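Local coordinates for uncharacterized protein (Ruminococcus gnavus, PDB 4QAN) that is of unknown function but has a cystatin-like fold, belongs to the NTF2-like superfamily as a divergent member, and can bind metal ions, at residues A[77-80]-A[81-85]; A[228-231]-A[232-235]; A[268-271]-A[272-276]. All coordinates share one frame; numbering follows the deposited sequence.

Interaction 1 (A[77-80]-A[81-85])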
loop_
_atom_site.group_PDB
_atom_site.type_symbol
_atom_site.label_atom_id
_atom_site.label_comp_id
_atom_site.label_asym_id
_atom_site.label_seq_id
_atom_site.Cartn_x
_atom_site.Cartn_y
_atom_site.Cartn_z
ATOM N N PRO A 77 5.078 4.461 -0.721
ATOM C CA PRO A 77 4.218 4.326 0.471
ATOM C C PRO A 77 4.553 5.325 1.581
ATOM O O PRO A 77 5.683 5.804 1.667
ATOM C CB PRO A 77 4.488 2.888 0.966
ATOM C CG PRO A 77 5.026 2.155 -0.214
ATOM C CD PRO A 77 5.729 3.182 -1.079
ATOM N N ALA A 78 3.567 5.627 2.417
ATOM C CA ALA A 78 3.704 6.652 3.460
ATOM C C ALA A 78 4.824 6.301 4.423
ATOM O O ALA A 78 5.115 5.113 4.594
ATOM C CB ALA A 78 2.387 6.807 4.218
ATOM N N PRO A 79 5.448 7.325 5.060
ATOM C CA PRO A 79 6.601 7.166 5.944
ATOM C C PRO A 79 6.270 6.679 7.380
ATOM O O PRO A 79 6.513 7.377 8.376
ATOM C CB PRO A 79 7.216 8.570 5.949
ATOM C CG PRO A 79 6.046 9.466 5.795
ATOM C CD PRO A 79 5.160 8.754 4.817
ATOM N N THR A 80 5.752 5.459 7.456
ATOM C CA THR A 80 5.316 4.871 8.710
ATOM C C THR A 80 6.485 4.637 9.663
ATOM O O THR A 80 6.316 4.719 10.871
ATOM C CB THR A 80 4.552 3.556 8.465
ATOM O OG1 THR A 80 3.247 3.868 7.975
ATOM C CG2 THR A 80 4.415 2.726 9.728
ATOM N N SER A 81 7.659 4.343 9.122
ATOM C CA SER A 81 8.860 4.155 9.947
ATOM C C SER A 81 9.276 5.438 10.678
ATOM O O SER A 81 9.943 5.364 11.697
ATOM C CB SER A 81 10.031 3.682 9.081
ATOM O OG SER A 81 10.414 4.677 8.139
ATOM N N ASP A 82 8.900 6.607 10.151
ATOM C CA ASP A 82 9.112 7.856 10.879
ATOM C C ASP A 82 7.890 8.260 11.697
ATOM O O ASP A 82 8.032 8.828 12.762
ATOM C CB ASP A 82 9.486 8.982 9.920
ATOM C CG ASP A 82 10.872 8.796 9.326
ATOM O OD1 ASP A 82 11.851 8.742 10.096
ATOM O OD2 ASP A 82 10.978 8.688 8.095
ATOM N N TYR A 83 6.698 7.996 11.181
ATOM C CA TYR A 83 5.471 8.408 11.843
ATOM C C TYR A 83 4.468 7.272 11.818
ATOM O O TYR A 83 3.846 7.015 10.793
ATOM C CB TYR A 83 4.899 9.639 11.149
ATOM C CG TYR A 83 5.907 10.725 10.924
ATOM C CD1 TYR A 83 6.360 11.503 11.988
ATOM C CD2 TYR A 83 6.416 10.989 9.652
ATOM C CE1 TYR A 83 7.290 12.520 11.796
ATOM C CE2 TYR A 83 7.354 12.003 9.448
ATOM C CZ TYR A 83 7.786 12.764 10.521
ATOM O OH TYR A 83 8.708 13.771 10.344
ATOM N N SER A 84 4.300 6.586 12.948
ATOM C CA SER A 84 3.442 5.396 12.972
ATOM C C SER A 84 1.967 5.681 12.594
ATOM O O SER A 84 1.280 4.789 12.109
ATOM C CB SER A 84 3.575 4.643 14.299
ATOM O OG SER A 84 3.261 5.470 15.390
ATOM N N TYR A 85 1.511 6.926 12.779
ATOM C CA TYR A 85 0.229 7.418 12.236
ATOM C C TYR A 85 -0.116 6.860 10.839
ATOM O O TYR A 85 -1.256 6.507 10.575
ATOM C CB TYR A 85 0.276 8.950 12.166
ATOM C CG TYR A 85 -0.938 9.617 11.546
ATOM C CD1 TYR A 85 -1.054 9.773 10.164
ATOM C CD2 TYR A 85 -1.944 10.136 12.343
ATOM C CE1 TYR A 85 -2.158 10.410 9.603
ATOM C CE2 TYR A 85 -3.045 10.761 11.797
ATOM C CZ TYR A 85 -3.159 10.898 10.435
ATOM O OH TYR A 85 -4.270 11.521 9.909
HETATM O O HOH W 1 7.274 3.173 6.316
#

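Interaction 2 (A[228-231]-A[232-235])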
loop_
_atom_site.group_PDB
_atom_site.type_symbol
_atom_site.label_atom_id
_atom_site.label_comp_id
_atom_site.label_asym_id
_atom_site.label_seq_id
_atom_site.Cartn_x
_atom_site.Cartn_y
_atom_site.Cartn_z
ATOM N N PHE A 228 -15.195 10.390 8.177
ATOM C CA PHE A 228 -13.937 10.147 7.468
ATOM C C PHE A 228 -12.848 11.124 7.929
ATOM O O PHE A 228 -11.764 10.712 8.341
ATOM C CB PHE A 228 -14.204 10.273 5.964
ATOM C CG PHE A 228 -12.968 10.270 5.090
ATOM C CD1 PHE A 228 -12.268 9.098 4.852
ATOM C CD2 PHE A 228 -12.559 11.427 4.442
ATOM C CE1 PHE A 228 -11.167 9.090 4.011
ATOM C CE2 PHE A 228 -11.458 11.417 3.598
ATOM C CZ PHE A 228 -10.757 10.241 3.394
ATOM N N ILE A 229 -13.158 12.417 7.920
ATOM C CA ILE A 229 -12.233 13.428 8.440
ATOM C C ILE A 229 -11.957 13.283 9.943
ATOM O O ILE A 229 -10.847 13.523 10.393
ATOM C CB ILE A 229 -12.713 14.854 8.071
ATOM C CG1 ILE A 229 -12.705 15.020 6.535
ATOM C CG2 ILE A 229 -11.881 15.930 8.758
ATOM C CD1 ILE A 229 -11.375 14.755 5.852
ATOM N N TYR A 230 -12.941 12.859 10.719
ATOM C CA TYR A 230 -12.732 12.630 12.139
ATOM C C TYR A 230 -11.737 11.486 12.350
ATOM O O TYR A 230 -10.864 11.566 13.223
ATOM C CB TYR A 230 -14.051 12.304 12.846
ATOM C CG TYR A 230 -13.910 11.982 14.336
ATOM C CD1 TYR A 230 -13.579 12.975 15.251
ATOM C CD2 TYR A 230 -14.107 10.675 14.820
ATOM C CE1 TYR A 230 -13.447 12.690 16.606
ATOM C CE2 TYR A 230 -13.978 10.372 16.173
ATOM C CZ TYR A 230 -13.655 11.380 17.064
ATOM O OH TYR A 230 -13.534 11.103 18.401
ATOM N N ALA A 231 -11.883 10.420 11.573
ATOM C CA ALA A 231 -10.911 9.318 11.594
ATOM C C ALA A 231 -9.463 9.788 11.337
ATOM O O ALA A 231 -8.513 9.384 12.030
ATOM C CB ALA A 231 -11.307 8.261 10.575
ATOM N N ILE A 232 -9.307 10.647 10.340
ATOM C CA ILE A 232 -8.009 11.245 10.012
ATOM C C ILE A 232 -7.461 12.060 11.191
ATOM O O ILE A 232 -6.294 11.896 11.580
ATOM C CB ILE A 232 -8.116 12.080 8.711
ATOM C CG1 ILE A 232 -8.250 11.107 7.519
ATOM C CG2 ILE A 232 -6.898 12.983 8.530
ATOM C CD1 ILE A 232 -8.599 11.723 6.180
ATOM N N GLU A 233 -8.324 12.877 11.795
ATOM C CA GLU A 233 -7.959 13.687 12.959
ATOM C C GLU A 233 -7.463 12.836 14.120
ATOM O O GLU A 233 -6.549 13.253 14.839
ATOM C CB GLU A 233 -9.152 14.516 13.429
ATOM C CG GLU A 233 -9.646 15.560 12.430
ATOM C CD GLU A 233 -11.007 16.114 12.788
ATOM O OE1 GLU A 233 -11.647 15.562 13.701
ATOM O OE2 GLU A 233 -11.445 17.106 12.159
ATOM N N LYS A 234 -8.069 11.656 14.302
ATOM C CA LYS A 234 -7.769 10.775 15.435
ATOM C C LYS A 234 -6.723 9.700 15.142
ATOM O O LYS A 234 -6.362 8.921 16.031
ATOM C CB LYS A 234 -9.047 10.076 15.917
ATOM C CG LYS A 234 -10.202 11.019 16.240
ATOM C CD LYS A 234 -9.927 11.932 17.413
ATOM C CE LYS A 234 -9.945 11.148 18.714
ATOM N NZ LYS A 234 -10.365 12.012 19.832
ATOM N N GLY A 235 -6.249 9.648 13.905
ATOM C CA GLY A 235 -5.279 8.651 13.500
ATOM C C GLY A 235 -5.887 7.274 13.286
ATOM O O GLY A 235 -5.183 6.270 13.389
#

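Interaction 3 (A[268-271]-A[272-276])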
loop_
_atom_site.group_PDB
_atom_site.type_symbol
_atom_site.label_atom_id
_atom_site.label_comp_id
_atom_site.label_asym_id
_atom_site.label_seq_id
_atom_site.Cartn_x
_atom_site.Cartn_y
_atom_site.Cartn_z
ATOM N N LYS A 268 -3.480 9.196 1.186
ATOM C CA LYS A 268 -2.109 9.709 1.314
ATOM C C LYS A 268 -1.881 10.966 0.494
ATOM O O LYS A 268 -1.293 11.953 0.955
ATOM C CB LYS A 268 -1.105 8.656 0.856
ATOM C CG LYS A 268 0.348 9.099 0.996
ATOM C CD LYS A 268 1.326 8.148 0.342
ATOM C CE LYS A 268 1.187 8.148 -1.164
ATOM N NZ LYS A 268 1.956 7.018 -1.752
ATOM N N THR A 269 -2.373 10.926 -0.731
ATOM C CA THR A 269 -2.173 11.998 -1.647
ATOM C C THR A 269 -2.871 13.260 -1.135
ATOM O O THR A 269 -2.324 14.362 -1.223
ATOM C CB THR A 269 -2.635 11.565 -3.046
ATOM O OG1 THR A 269 -1.799 10.482 -3.481
ATOM C CG2 THR A 269 -2.547 12.714 -4.035
HETATM N N MSE A 270 -4.058 13.078 -0.571
HETATM C CA MSE A 270 -4.829 14.170 0.005
HETATM C C MSE A 270 -4.081 14.752 1.188
HETATM O O MSE A 270 -3.908 15.959 1.275
HETATM C CB MSE A 270 -6.231 13.682 0.384
HETATM C CG MSE A 270 -7.000 14.846 1.008
HETATM SE SE MSE A 270 -8.824 14.399 1.559
HETATM C CE MSE A 270 -8.388 13.575 3.295
ATOM N N LEU A 271 -3.617 13.908 2.099
ATOM C CA LEU A 271 -2.854 14.392 3.244
ATOM C C LEU A 271 -1.595 15.146 2.795
ATOM O O LEU A 271 -1.250 16.186 3.381
ATOM C CB LEU A 271 -2.468 13.240 4.179
ATOM C CG LEU A 271 -3.608 12.361 4.690
ATOM C CD1 LEU A 271 -3.046 11.224 5.508
ATOM C CD2 LEU A 271 -4.628 13.155 5.495
ATOM N N TYR A 272 -0.915 14.643 1.757
ATOM C CA TYR A 272 0.293 15.303 1.257
ATOM C C TYR A 272 -0.084 16.678 0.714
ATOM O O TYR A 272 0.699 17.631 0.810
ATOM C CB TYR A 272 0.983 14.458 0.178
ATOM C CG TYR A 272 1.788 13.253 0.682
ATOM C CD1 TYR A 272 1.711 12.806 2.011
ATOM C CD2 TYR A 272 2.624 12.567 -0.182
ATOM C CE1 TYR A 272 2.450 11.716 2.433
ATOM C CE2 TYR A 272 3.348 11.464 0.231
ATOM C CZ TYR A 272 3.262 11.048 1.532
ATOM O OH TYR A 272 4.003 9.966 1.919
ATOM N N GLY A 273 -1.292 16.794 0.173
ATOM C CA GLY A 273 -1.795 18.093 -0.301
ATOM C C GLY A 273 -1.869 19.135 0.810
ATOM O O GLY A 273 -1.476 20.294 0.618
ATOM N N PHE A 274 -2.384 18.734 1.973
ATOM C CA PHE A 274 -2.475 19.642 3.132
ATOM C C PHE A 274 -1.085 19.909 3.710
ATOM O O PHE A 274 -0.808 20.997 4.193
ATOM C CB PHE A 274 -3.379 19.075 4.236
ATOM C CG PHE A 274 -4.827 18.970 3.853
ATOM C CD1 PHE A 274 -5.577 20.101 3.592
ATOM C CD2 PHE A 274 -5.458 17.730 3.802
ATOM C CE1 PHE A 274 -6.914 19.998 3.252
ATOM C CE2 PHE A 274 -6.798 17.625 3.456
ATOM C CZ PHE A 274 -7.526 18.764 3.190
ATOM N N LEU A 275 -0.219 18.909 3.659
ATOM C CA LEU A 275 1.156 19.069 4.108
ATOM C C LEU A 275 2.025 19.884 3.155
ATOM O O LEU A 275 3.139 20.256 3.514
ATOM C CB LEU A 275 1.794 17.705 4.306
ATOM C CG LEU A 275 1.209 16.864 5.436
ATOM C CD1 LEU A 275 1.634 15.404 5.304
ATOM C CD2 LEU A 275 1.640 17.430 6.771
ATOM N N GLY A 276 1.545 20.144 1.940
ATOM C CA GLY A 276 2.350 20.845 0.931
ATOM C C GLY A 276 3.423 19.999 0.247
ATOM O O GLY A 276 4.408 20.521 -0.228
#

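Interaction 1 (A[77-80]-A[81-85])
P79 and Y83 meet across a tight turn in the loop between helix 61-67 and helix 87-108, with P79 at the centre of an inverse gamma turn. The packed part is backbone. P79 O takes two hydrogen bonds: Y83 N reaches it at 2.9 Å, in the carbonyl plane, while D82 N comes from above that plane at 3.1 Å and is the more bent of the two, 136° at the hydrogen. One oxygen, gripped by two N-H groups, closes the turn from P79 to Y83. T80 is buried here too; its chi1 of -75° sets OG1 beside the backbone N, where it bonds T90 OG1 of helix 87-108, and leaves CG2 anti to that N, 3.7 Å from S81 N. S81 OG is bonded to I59 O, and water 1 accepts from S81 N.

The other side is looser. Between the side chains of P79 and Y83 there is a single oblique touch, CG of the proline to CD2 of the tyrosine at 4.2 Å, before the tyrosine hydroxyl goes on to R294 O. D82 has just a long, weak ion pair with R294, and S84 is exposed to solvent. Where the turn closes, the CA-H of T80 points at Y83 O, with T80 CA 3.3 Å from that oxygen.

Interaction 2 (A[228-231]-A[232-235])
F228 and I232, one turn apart near the C-terminal end of helix 221-234, carry the apolar side of this contact, and Y230 with K234 carries the outer side. The backbone bonds come first. I232 N donates to F228 O, E233 N to I229 O and K234 N to Y230 O, the regular alpha-helical pattern; K234 N also makes a weak bond to A231 O. At G235 the chain turns to positive phi and closes the helix in a Schellman motif.

Two CH-pi contacts follow. I232 CD1 sits over one face of the F228 ring, 4.1 Å from its centroid and displaced toward the rim; the same methyl meets I229 CD1 at 4.1 Å. On the other flank K234 CG lies over the Y230 ring, 3.7 Å from the centroid and 16° off the normal. The lysine chain bends twice beyond CB, which folds CD and CE back along the ring toward the phenol oxygen.

E233 lies back along the helix, its CG 3.1 Å from I229 O and its carboxylate against the I229 and Y230 side chains. The carboxylate stands at 78° to the Y230 ring, with OE1 3.6 Å from Y230 CD1 and OE2 3.6 Å from I229 CG2. With an alanine in place of E233, nothing of the carboxylate remains beside I229 CG2 and Y230 CD1, and that flank of the helix would probably be less filled.

Among its neighbours, the buried side of the turn faces helix 254-275, where F228 touches Y263 and both F228 and I232 touch M270. F228 and A231 rest on A240 of helix 237-242, while I232 and E233 reach L305 and D306 of strand 305-314.

Interaction 3 (A[268-271]-A[272-276])
K268 lies across the ring of Y272 in the last turns of helix 254-275, an i, i+4 pair on the buried side of the helix that meets the 77-80 loop. The backbone is regular: Y272 N, G273 N, F274 N and L275 N bond to the carbonyl oxygens of K268, T269, M270 and L271 in order. The shortest is Y272 N to K268 O at 2.8 Å. In the last turn L275 CG rests 3.3 Å from L271 O, a plain van der Waals contact. The helix then ends in a Schellman motif, with G276, at positive phi (77°), as its C-prime residue.

The ring contact is CH-pi. K268 CG stands over one face of the Y272 ring, 3.8 Å from the centroid, 20° off the normal and shifted toward the rim, nearest CZ at 3.5 Å. With CG anti to the backbone N (chi1 -178°) and the chain extended to CD, the lysine passes over the phenol end, CD lying 3.6 Å from Y272 OH. A bend at chi3 then leads the ammonium onward to a salt bridge with E93 and to the carbonyls of L76 and I74.

Apolar packing joins M270, a selenomethionine, to F274. The two side chains run alongside each other in the same direction, M270 CG meeting F274 CE2 at 3.7 Å.

Around this turn, M270 and L271 pack on helix 221-234, K268 and L271 touch L89 of helix 87-108, and the F274 ring makes edge-to-face contacts with Y329 of strand 322-331 and Y336 of strand 334-344.

In the fold
The three contacts follow one another along the chain, interaction 1 in the loop before helix 87-108, interaction 2 at the end of helix 221-234 and interaction 3 at the end of helix 254-275. Their centres lie 14 to 16 Å apart, and each touches the other two. Y85 OH probably hydrogen-bonds to I232 O, at 2.7 Å, linking 81-85 to 232-235. P79 CD packs 3.3 Å from Y272 OH, and M270 CE meets I232 CD1 at 3.4 Å. The loop from the N-terminal half is therefore seated against two helices that pack beside the later mixed sheet, joining the two halves of the chain.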